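Side-chain contacts in racemase (Pseudovibrio sp. JE062, PDB 3MKC), which belongs to the mandelate racemase/muconate lactonizing enzyme group of the enolase superfamily, in which an N-terminal capping domain is joined to a TIM-type barrel: residues 274-279 / 305-310; 41-46 / 118-123; 341-346 / 356-361. One frame throughout, in Å; residues are numbered along the deposited sequence.

Contact 1: 274-279 / 305-310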
loop_
_atom_site.group_PDB
_atom_site.type_symbol
_atom_site.label_atom_id
_atom_site.label_comp_id
_atom_site.label_asym_id
_atom_site.label_seq_id
_atom_site.Cartn_x
_atom_site.Cartn_y
_atom_site.Cartn_z
ATOM N N GLU A 274 9.218 12.589 9.515
ATOM C CA GLU A 274 9.276 13.980 9.079
ATOM C C GLU A 274 7.888 14.421 8.596
ATOM O O GLU A 274 7.479 15.561 8.809
ATOM C CB GLU A 274 10.328 14.149 7.969
ATOM C CG GLU A 274 10.480 15.575 7.471
ATOM C CD GLU A 274 11.576 15.737 6.428
ATOM O OE1 GLU A 274 11.858 14.766 5.689
ATOM O OE2 GLU A 274 12.144 16.849 6.333
ATOM N N TRP A 275 7.159 13.521 7.944
ATOM C CA TRP A 275 5.814 13.879 7.505
ATOM C C TRP A 275 4.946 14.177 8.721
ATOM O O TRP A 275 4.107 15.069 8.695
ATOM C CB TRP A 275 5.172 12.746 6.717
ATOM C CG TRP A 275 5.536 12.756 5.277
ATOM C CD1 TRP A 275 6.532 12.044 4.678
ATOM C CD2 TRP A 275 4.902 13.517 4.241
ATOM N NE1 TRP A 275 6.555 12.308 3.329
ATOM C CE2 TRP A 275 5.565 13.210 3.035
ATOM C CE3 TRP A 275 3.837 14.430 4.216
ATOM C CZ2 TRP A 275 5.198 13.782 1.810
ATOM C CZ3 TRP A 275 3.472 15.004 2.995
ATOM C CH2 TRP A 275 4.152 14.676 1.811
ATOM N N ILE A 276 5.145 13.420 9.791
ATOM C CA ILE A 276 4.352 13.633 10.995
ATOM C C ILE A 276 4.659 14.960 11.692
ATOM O O ILE A 276 3.763 15.772 11.925
ATOM C CB ILE A 276 4.570 12.501 12.025
ATOM C CG1 ILE A 276 3.924 11.207 11.529
ATOM C CG2 ILE A 276 3.988 12.900 13.380
ATOM C CD1 ILE A 276 4.208 10.016 12.428
ATOM N N THR A 277 5.927 15.177 12.022
ATOM C CA THR A 277 6.305 16.390 12.747
ATOM C C THR A 277 6.411 17.670 11.931
ATOM O O THR A 277 6.032 18.736 12.411
ATOM C CB THR A 277 7.636 16.190 13.499
ATOM O OG1 THR A 277 8.692 15.990 12.554
ATOM C CG2 THR A 277 7.550 14.982 14.416
ATOM N N LYS A 278 6.928 17.583 10.710
ATOM C CA LYS A 278 7.077 18.776 9.877
ATOM C C LYS A 278 5.864 18.986 8.981
ATOM O O LYS A 278 5.401 20.114 8.793
ATOM C CB LYS A 278 8.335 18.676 9.007
ATOM C CG LYS A 278 8.665 19.968 8.271
ATOM C CD LYS A 278 9.718 19.755 7.188
ATOM C CE LYS A 278 10.937 20.638 7.401
ATOM N NZ LYS A 278 11.770 20.192 8.559
ATOM N N GLY A 279 5.357 17.891 8.424
ATOM C CA GLY A 279 4.197 17.984 7.560
ATOM C C GLY A 279 2.922 18.146 8.362
ATOM O O GLY A 279 1.937 18.679 7.860
ATOM N N THR A 305 0.310 6.304 15.742
ATOM C CA THR A 305 -0.702 6.271 16.791
ATOM C C THR A 305 -0.323 7.186 17.958
ATOM O O THR A 305 -1.160 7.925 18.482
ATOM C CB THR A 305 -0.894 4.842 17.295
ATOM O OG1 THR A 305 -1.463 4.050 16.243
ATOM C CG2 THR A 305 -1.800 4.810 18.522
ATOM N N ALA A 306 0.945 7.149 18.350
ATOM C CA ALA A 306 1.405 7.975 19.463
ATOM C C ALA A 306 1.272 9.462 19.129
ATOM O O ALA A 306 1.135 10.292 20.022
ATOM C CB ALA A 306 2.861 7.638 19.795
ATOM N N ASN A 307 1.318 9.789 17.844
ATOM C CA ASN A 307 1.221 11.182 17.398
ATOM C C ASN A 307 -0.155 11.546 16.828
ATOM O O ASN A 307 -0.301 12.571 16.157
ATOM C CB ASN A 307 2.310 11.457 16.355
ATOM C CG ASN A 307 3.697 11.531 16.969
ATOM O OD1 ASN A 307 4.087 12.566 17.519
ATOM N ND2 ASN A 307 4.450 10.436 16.889
ATOM N N ASN A 308 -1.156 10.706 17.094
ATOM C CA ASN A 308 -2.521 10.952 16.614
ATOM C C ASN A 308 -2.613 11.059 15.096
ATOM O O ASN A 308 -3.339 11.897 14.555
ATOM C CB ASN A 308 -3.076 12.226 17.251
ATOM C CG ASN A 308 -3.057 12.164 18.760
ATOM O OD1 ASN A 308 -3.802 11.392 19.378
ATOM N ND2 ASN A 308 -2.194 12.970 19.368
ATOM N N VAL A 309 -1.885 10.182 14.420
ATOM C CA VAL A 309 -1.860 10.145 12.967
ATOM C C VAL A 309 -2.338 8.779 12.484
ATOM O O VAL A 309 -1.860 7.749 12.949
ATOM C CB VAL A 309 -0.430 10.399 12.453
ATOM C CG1 VAL A 309 -0.341 10.155 10.954
ATOM C CG2 VAL A 309 -0.025 11.834 12.780
ATOM N N GLN A 310 -3.283 8.782 11.552
ATOM C CA GLN A 310 -3.808 7.539 10.998
ATOM C C GLN A 310 -2.901 7.036 9.898
ATOM O O GLN A 310 -2.179 7.814 9.277
ATOM C CB GLN A 310 -5.196 7.765 10.386
ATOM C CG GLN A 310 -6.223 8.319 11.339
ATOM C CD GLN A 310 -7.628 8.248 10.759
ATOM O OE1 GLN A 310 -7.814 8.350 9.544
ATOM N NE2 GLN A 310 -8.618 8.085 11.624
#
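Ile276, near the end of helix 268-277, reaches across to Asn307 and Val309, which lie just past the end of helix 293-306. The firm part of the contact is the fork of the isoleucine. With CG1 beside the backbone N (chi1 -71°) and CG2 anti to it, CG2 presses on Asn307 and, together with CG1, also borders Val309. The Ile276 and Asn307 side chains cross at about a right angle, with Ile276 CG2 3.7 Å from Asn307 CB. It also lies 3.9 Å from Asn307 CG, so the methyl touches the root of the amide more closely than its polar end. The Val309 side is looser: Val309 CG2 stands 4.2 Å from both Ile276 CG1 and Ile276 CG2. Leu284 of strand 283-284 touches both Ile276 and Val309, while Met303 and Ala304 add apolar surface from helix 293-306; isoleucine and valine, being wholly apolar, suit buried positions against these neighbours.

Toward solvent the contact thins out. Asn307 is exposed there, and its ND2 bonds back to Met303 O in the helix it follows. Asn308 takes positive phi, as asparagine does readily, and serves as the C-prime residue of a Schellman motif, which ends the helix with bonds from Val309 N to Ala304 O and from Asn308 N to Thr305 O. The next residue, Val309, is buried.

No hydrogen bond or charge pair links the two segments. Their association therefore rests on van der Waals fit and removal of hydrocarbon from water, while the exposed amide of Asn307 is tied by ND2 to its own helix.

Contact 2: 41-46 / 118-123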
loop_
_atom_site.group_PDB
_atom_site.type_symbol
_atom_site.label_atom_id
_atom_site.label_comp_id
_atom_site.label_asym_id
_atom_site.label_seq_id
_atom_site.Cartn_x
_atom_site.Cartn_y
_atom_site.Cartn_z
ATOM N N GLY A 41 11.950 -26.379 0.787
ATOM C CA GLY A 41 11.136 -26.127 -0.391
ATOM C C GLY A 41 9.915 -25.256 -0.156
ATOM O O GLY A 41 9.174 -24.951 -1.090
ATOM N N VAL A 42 9.686 -24.864 1.089
ATOM C CA VAL A 42 8.547 -24.010 1.401
ATOM C C VAL A 42 8.931 -22.599 0.983
ATOM O O VAL A 42 10.085 -22.203 1.132
ATOM C CB VAL A 42 8.238 -24.016 2.908
ATOM C CG1 VAL A 42 6.993 -23.193 3.183
ATOM C CG2 VAL A 42 8.045 -25.447 3.393
ATOM N N TYR A 43 7.978 -21.840 0.457
ATOM C CA TYR A 43 8.292 -20.481 0.029
ATOM C C TYR A 43 7.265 -19.432 0.441
ATOM O O TYR A 43 6.123 -19.749 0.788
ATOM C CB TYR A 43 8.496 -20.445 -1.491
ATOM C CG TYR A 43 7.287 -20.849 -2.299
ATOM C CD1 TYR A 43 6.217 -19.975 -2.472
ATOM C CD2 TYR A 43 7.212 -22.111 -2.901
ATOM C CE1 TYR A 43 5.103 -20.337 -3.226
ATOM C CE2 TYR A 43 6.102 -22.485 -3.656
ATOM C CZ TYR A 43 5.052 -21.591 -3.817
ATOM O OH TYR A 43 3.965 -21.924 -4.593
ATOM N N GLY A 44 7.709 -18.179 0.420
ATOM C CA GLY A 44 6.868 -17.053 0.769
ATOM C C GLY A 44 6.861 -16.090 -0.403
ATOM O O GLY A 44 7.866 -15.948 -1.109
ATOM N N LEU A 45 5.735 -15.420 -0.603
ATOM C CA LEU A 45 5.583 -14.493 -1.708
ATOM C C LEU A 45 5.372 -13.056 -1.258
ATOM O O LEU A 45 4.601 -12.789 -0.341
ATOM C CB LEU A 45 4.393 -14.915 -2.572
ATOM C CG LEU A 45 4.497 -16.304 -3.203
ATOM C CD1 LEU A 45 3.151 -16.724 -3.757
ATOM C CD2 LEU A 45 5.554 -16.278 -4.294
ATOM N N GLY A 46 6.071 -12.144 -1.922
ATOM C CA GLY A 46 5.947 -10.729 -1.629
ATOM C C GLY A 46 6.103 -10.036 -2.963
ATOM O O GLY A 46 6.249 -10.702 -3.982
ATOM N N ALA A 118 7.415 -17.300 6.983
ATOM C CA ALA A 118 7.420 -17.587 8.418
ATOM C C ALA A 118 6.079 -18.149 8.883
ATOM O O ALA A 118 6.025 -19.059 9.714
ATOM C CB ALA A 118 7.752 -16.321 9.209
ATOM N N GLY A 119 5.000 -17.592 8.347
ATOM C CA GLY A 119 3.678 -18.057 8.720
ATOM C C GLY A 119 3.460 -19.480 8.245
ATOM O O GLY A 119 2.965 -20.326 8.989
ATOM N N LYS A 120 3.830 -19.751 7.000
ATOM C CA LYS A 120 3.647 -21.086 6.446
ATOM C C LYS A 120 4.458 -22.137 7.185
ATOM O O LYS A 120 4.004 -23.269 7.344
ATOM C CB LYS A 120 3.968 -21.079 4.947
ATOM C CG LYS A 120 2.911 -20.331 4.133
ATOM C CD LYS A 120 3.337 -20.066 2.692
ATOM C CE LYS A 120 3.420 -21.336 1.861
ATOM N NZ LYS A 120 3.732 -21.020 0.428
ATOM N N GLN A 121 5.649 -21.772 7.655
ATOM C CA GLN A 121 6.474 -22.710 8.403
ATOM C C GLN A 121 5.804 -23.013 9.744
ATOM O O GLN A 121 5.717 -24.167 10.168
ATOM C CB GLN A 121 7.875 -22.131 8.675
ATOM C CG GLN A 121 8.760 -21.869 7.451
ATOM C CD GLN A 121 10.167 -21.430 7.845
ATOM O OE1 GLN A 121 10.342 -20.658 8.787
ATOM N NE2 GLN A 121 11.176 -21.913 7.118
ATOM N N LEU A 122 5.324 -21.963 10.407
ATOM C CA LEU A 122 4.693 -22.093 11.713
ATOM C C LEU A 122 3.215 -22.453 11.654
ATOM O O LEU A 122 2.591 -22.710 12.687
ATOM C CB LEU A 122 4.861 -20.790 12.494
ATOM C CG LEU A 122 6.299 -20.372 12.801
ATOM C CD1 LEU A 122 6.322 -18.936 13.315
ATOM C CD2 LEU A 122 6.895 -21.320 13.818
ATOM N N GLY A 123 2.657 -22.465 10.451
ATOM C CA GLY A 123 1.253 -22.789 10.302
ATOM C C GLY A 123 0.351 -21.770 10.972
ATOM O O GLY A 123 -0.648 -22.131 11.591
#
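The backbone at Val42 and Tyr43, where the chain enters strand 43-48, passes beside the last turn of helix 102-122, which carries Lys120. The closest alpha carbons are Val42 CA and Gln121 CA, 7.4 Å apart. In this part of the capping domain found in the enolase superfamily, the helix end meets the edge of strand 43-48, an outermost strand of the three-stranded antiparallel sheet. The helix ends at Gly123, whose positive phi is easily taken up by a residue without a side chain.

Between the two segments Val42 and Lys120 run alongside one another with opposite headings, Val42 CG1 lying 4.1 Å from Lys120 CB. Valine suits the place because its short branch meets the aliphatic root of the lysine while the rest of that chain runs on to the strand. A bend at chi3 helps carry the ammonium group to Tyr43, where it is gripped twice. Lys120 NZ donates to Tyr43 O over 2.7 Å, with a C=O...N angle of 153° and the donor tilted 21° from the carbonyl plane. The same nitrogen stands over one face of the Tyr43 ring in a cation-pi contact, 4.3 Å from the ring centroid.

Although the Tyr43 CB points away from the helix, a chi1 of 61° places CG between the backbone N and the carbonyl carbon, which brings a ring face to Lys120 NZ. Lys35 makes another cation-pi contact with the ring, whose hydroxyl OH is hydrogen-bonded to Asp377 OD1. Next to the charge, Lys120 CE also lies close to the strand, 3.3 Å from Tyr43 O.

Contact 3: 341-346 / 356-361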
loop_
_atom_site.group_PDB
_atom_site.type_symbol
_atom_site.label_atom_id
_atom_site.label_comp_id
_atom_site.label_asym_id
_atom_site.label_seq_id
_atom_site.Cartn_x
_atom_site.Cartn_y
_atom_site.Cartn_z
ATOM N N VAL A 341 -7.936 -2.472 -3.573
ATOM C CA VAL A 341 -8.410 -2.441 -4.944
ATOM C C VAL A 341 -9.117 -3.778 -5.120
ATOM O O VAL A 341 -8.520 -4.839 -4.943
ATOM C CB VAL A 341 -7.241 -2.296 -5.949
ATOM C CG1 VAL A 341 -6.257 -3.441 -5.786
ATOM C CG2 VAL A 341 -7.782 -2.247 -7.376
ATOM N N HIS A 342 -10.406 -3.720 -5.422
ATOM C CA HIS A 342 -11.199 -4.926 -5.581
ATOM C C HIS A 342 -11.391 -5.264 -7.057
ATOM O O HIS A 342 -11.529 -4.371 -7.890
ATOM C CB HIS A 342 -12.553 -4.737 -4.893
ATOM C CG HIS A 342 -13.344 -5.996 -4.760
ATOM N ND1 HIS A 342 -14.011 -6.575 -5.819
ATOM C CD2 HIS A 342 -13.540 -6.817 -3.699
ATOM C CE1 HIS A 342 -14.582 -7.695 -5.416
ATOM N NE2 HIS A 342 -14.312 -7.865 -4.133
ATOM N N PRO A 343 -11.392 -6.567 -7.394
ATOM C CA PRO A 343 -11.559 -7.066 -8.764
ATOM C C PRO A 343 -12.843 -6.631 -9.470
ATOM O O PRO A 343 -12.841 -6.402 -10.678
ATOM C CB PRO A 343 -11.489 -8.579 -8.587
ATOM C CG PRO A 343 -10.577 -8.734 -7.421
ATOM C CD PRO A 343 -11.095 -7.679 -6.475
ATOM N N GLU A 344 -13.938 -6.524 -8.728
ATOM C CA GLU A 344 -15.206 -6.114 -9.326
ATOM C C GLU A 344 -15.349 -4.595 -9.356
ATOM O O GLU A 344 -16.376 -4.066 -9.792
ATOM C CB GLU A 344 -16.382 -6.725 -8.554
ATOM C CG GLU A 344 -16.463 -8.244 -8.651
ATOM C CD GLU A 344 -17.637 -8.825 -7.880
ATOM O OE1 GLU A 344 -18.795 -8.466 -8.185
ATOM O OE2 GLU A 344 -17.399 -9.644 -6.970
ATOM N N PHE A 345 -14.313 -3.900 -8.894
ATOM C CA PHE A 345 -14.323 -2.438 -8.857
ATOM C C PHE A 345 -13.062 -1.850 -9.472
ATOM O O PHE A 345 -12.586 -0.797 -9.042
ATOM C CB PHE A 345 -14.458 -1.954 -7.412
ATOM C CG PHE A 345 -15.826 -2.152 -6.835
ATOM C CD1 PHE A 345 -16.817 -1.197 -7.020
ATOM C CD2 PHE A 345 -16.134 -3.308 -6.128
ATOM C CE1 PHE A 345 -18.098 -1.390 -6.505
ATOM C CE2 PHE A 345 -17.405 -3.509 -5.612
ATOM C CZ PHE A 345 -18.390 -2.547 -5.800
ATOM N N CYS A 346 -12.516 -2.532 -10.470
ATOM C CA CYS A 346 -11.310 -2.054 -11.126
ATOM C C CYS A 346 -10.959 -2.925 -12.318
ATOM O O CYS A 346 -11.490 -4.022 -12.486
ATOM C CB CYS A 346 -10.132 -2.076 -10.154
ATOM S SG CYS A 346 -9.388 -3.718 -9.976
ATOM N N THR A 356 -3.784 -16.387 -6.053
ATOM C CA THR A 356 -5.064 -16.942 -5.632
ATOM C C THR A 356 -4.926 -17.474 -4.211
ATOM O O THR A 356 -3.846 -17.889 -3.800
ATOM C CB THR A 356 -5.478 -18.107 -6.563
ATOM O OG1 THR A 356 -6.796 -18.560 -6.221
ATOM C CG2 THR A 356 -4.507 -19.259 -6.418
ATOM N N PRO A 357 -6.019 -17.467 -3.436
ATOM C CA PRO A 357 -7.358 -16.994 -3.799
ATOM C C PRO A 357 -7.539 -15.511 -3.497
ATOM O O PRO A 357 -6.631 -14.860 -2.988
ATOM C CB PRO A 357 -8.257 -17.858 -2.933
ATOM C CG PRO A 357 -7.474 -17.940 -1.664
ATOM C CD PRO A 357 -6.050 -18.173 -2.143
ATOM N N GLU A 358 -8.721 -14.994 -3.816
ATOM C CA GLU A 358 -9.079 -13.599 -3.577
ATOM C C GLU A 358 -9.984 -13.591 -2.348
ATOM O O GLU A 358 -10.933 -14.376 -2.269
ATOM C CB GLU A 358 -9.850 -13.044 -4.781
ATOM C CG GLU A 358 -10.172 -11.563 -4.712
ATOM C CD GLU A 358 -8.940 -10.699 -4.865
ATOM O OE1 GLU A 358 -8.143 -10.969 -5.790
ATOM O OE2 GLU A 358 -8.771 -9.751 -4.072
ATOM N N ALA A 359 -9.694 -12.716 -1.390
ATOM C CA ALA A 359 -10.501 -12.642 -0.177
ATOM C C ALA A 359 -11.913 -12.172 -0.505
ATOM O O ALA A 359 -12.103 -11.240 -1.285
ATOM C CB ALA A 359 -9.857 -11.693 0.823
ATOM N N GLU A 360 -12.903 -12.814 0.102
ATOM C CA GLU A 360 -14.289 -12.449 -0.147
ATOM C C GLU A 360 -14.729 -11.243 0.674
ATOM O O GLU A 360 -14.657 -11.247 1.904
ATOM C CB GLU A 360 -15.214 -13.641 0.132
ATOM C CG GLU A 360 -15.064 -14.786 -0.872
ATOM C CD GLU A 360 -16.122 -15.872 -0.706
ATOM O OE1 GLU A 360 -15.846 -16.904 -0.044
ATOM O OE2 GLU A 360 -17.239 -15.682 -1.239
ATOM N N LEU A 361 -15.172 -10.204 -0.022
ATOM C CA LEU A 361 -15.637 -8.989 0.633
ATOM C C LEU A 361 -17.106 -9.210 0.977
ATOM O O LEU A 361 -17.948 -9.339 0.085
ATOM C CB LEU A 361 -15.486 -7.797 -0.311
ATOM C CG LEU A 361 -15.724 -6.418 0.303
ATOM C CD1 LEU A 361 -14.646 -6.133 1.342
ATOM C CD2 LEU A 361 -15.707 -5.359 -0.785
#
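His342 and Pro343 carry the first segment's side of this contact, meeting Leu361 and Glu358 in turn. The imidazole of His342, with CG anti to the backbone N (chi1 -169°), lies obliquely to the leucine; His342 CD2 is 3.9 Å from Leu361 CD2, and its NE2 is 4.0 Å from Leu361 CB. The ring's rotation is fixed from within its own loop. His342 ND1 accepts the Glu344 N-H at 2.9 Å, nearly straight at 163° and close to the ring plane, while Pro343 CD sits over one ring face.

Pro343 occupies the second position of a type I turn closed by Phe345 N bonding to His342 O over 3.0 Å, a place that proline's restricted phi suits well. Pro343 CG lies over the face of the Glu358 carboxylate, 3.6 Å from Glu358 CD. Glu358 OE2 is held by a salt bridge to Arg351 and a hydrogen bond with Tyr340 OH, so the proline covers a carboxylate already fixed by polar partners. Beyond the turn, Phe345 packs edge-to-face with His171.

Both segments are largely loop, the second starting at the end of strand 355-356. The first leaves strand 339-340 and rests His342 and Phe345 on Leu142 of strand 137-143; the second places Leu361 against Pro140 of that strand and Phe366 of strand 366-367, with Ala359 on helix 319-331.

How the contacts relate
From the N terminus, contact 2 comes first, closing a long excursion of 71 residues, a little over half helical, that brings the end of helix 102-122 back to the edge of the capping sheet. Contact 1 follows in the barrel, closing a loop of 25 residues that holds strand 283-284 and most of helix 293-306. Contact 3 closes the shortest loop, nine residues containing helix 349-353. The three are in series; none nests in or crosses another. Contacts 1 and 3 lie on opposite sides of the chain's centre, their own centres 31 Å apart. Contact 2, in the capping part, and contact 3, in the barrel part, come within about 7 Å at their nearest atoms without touching.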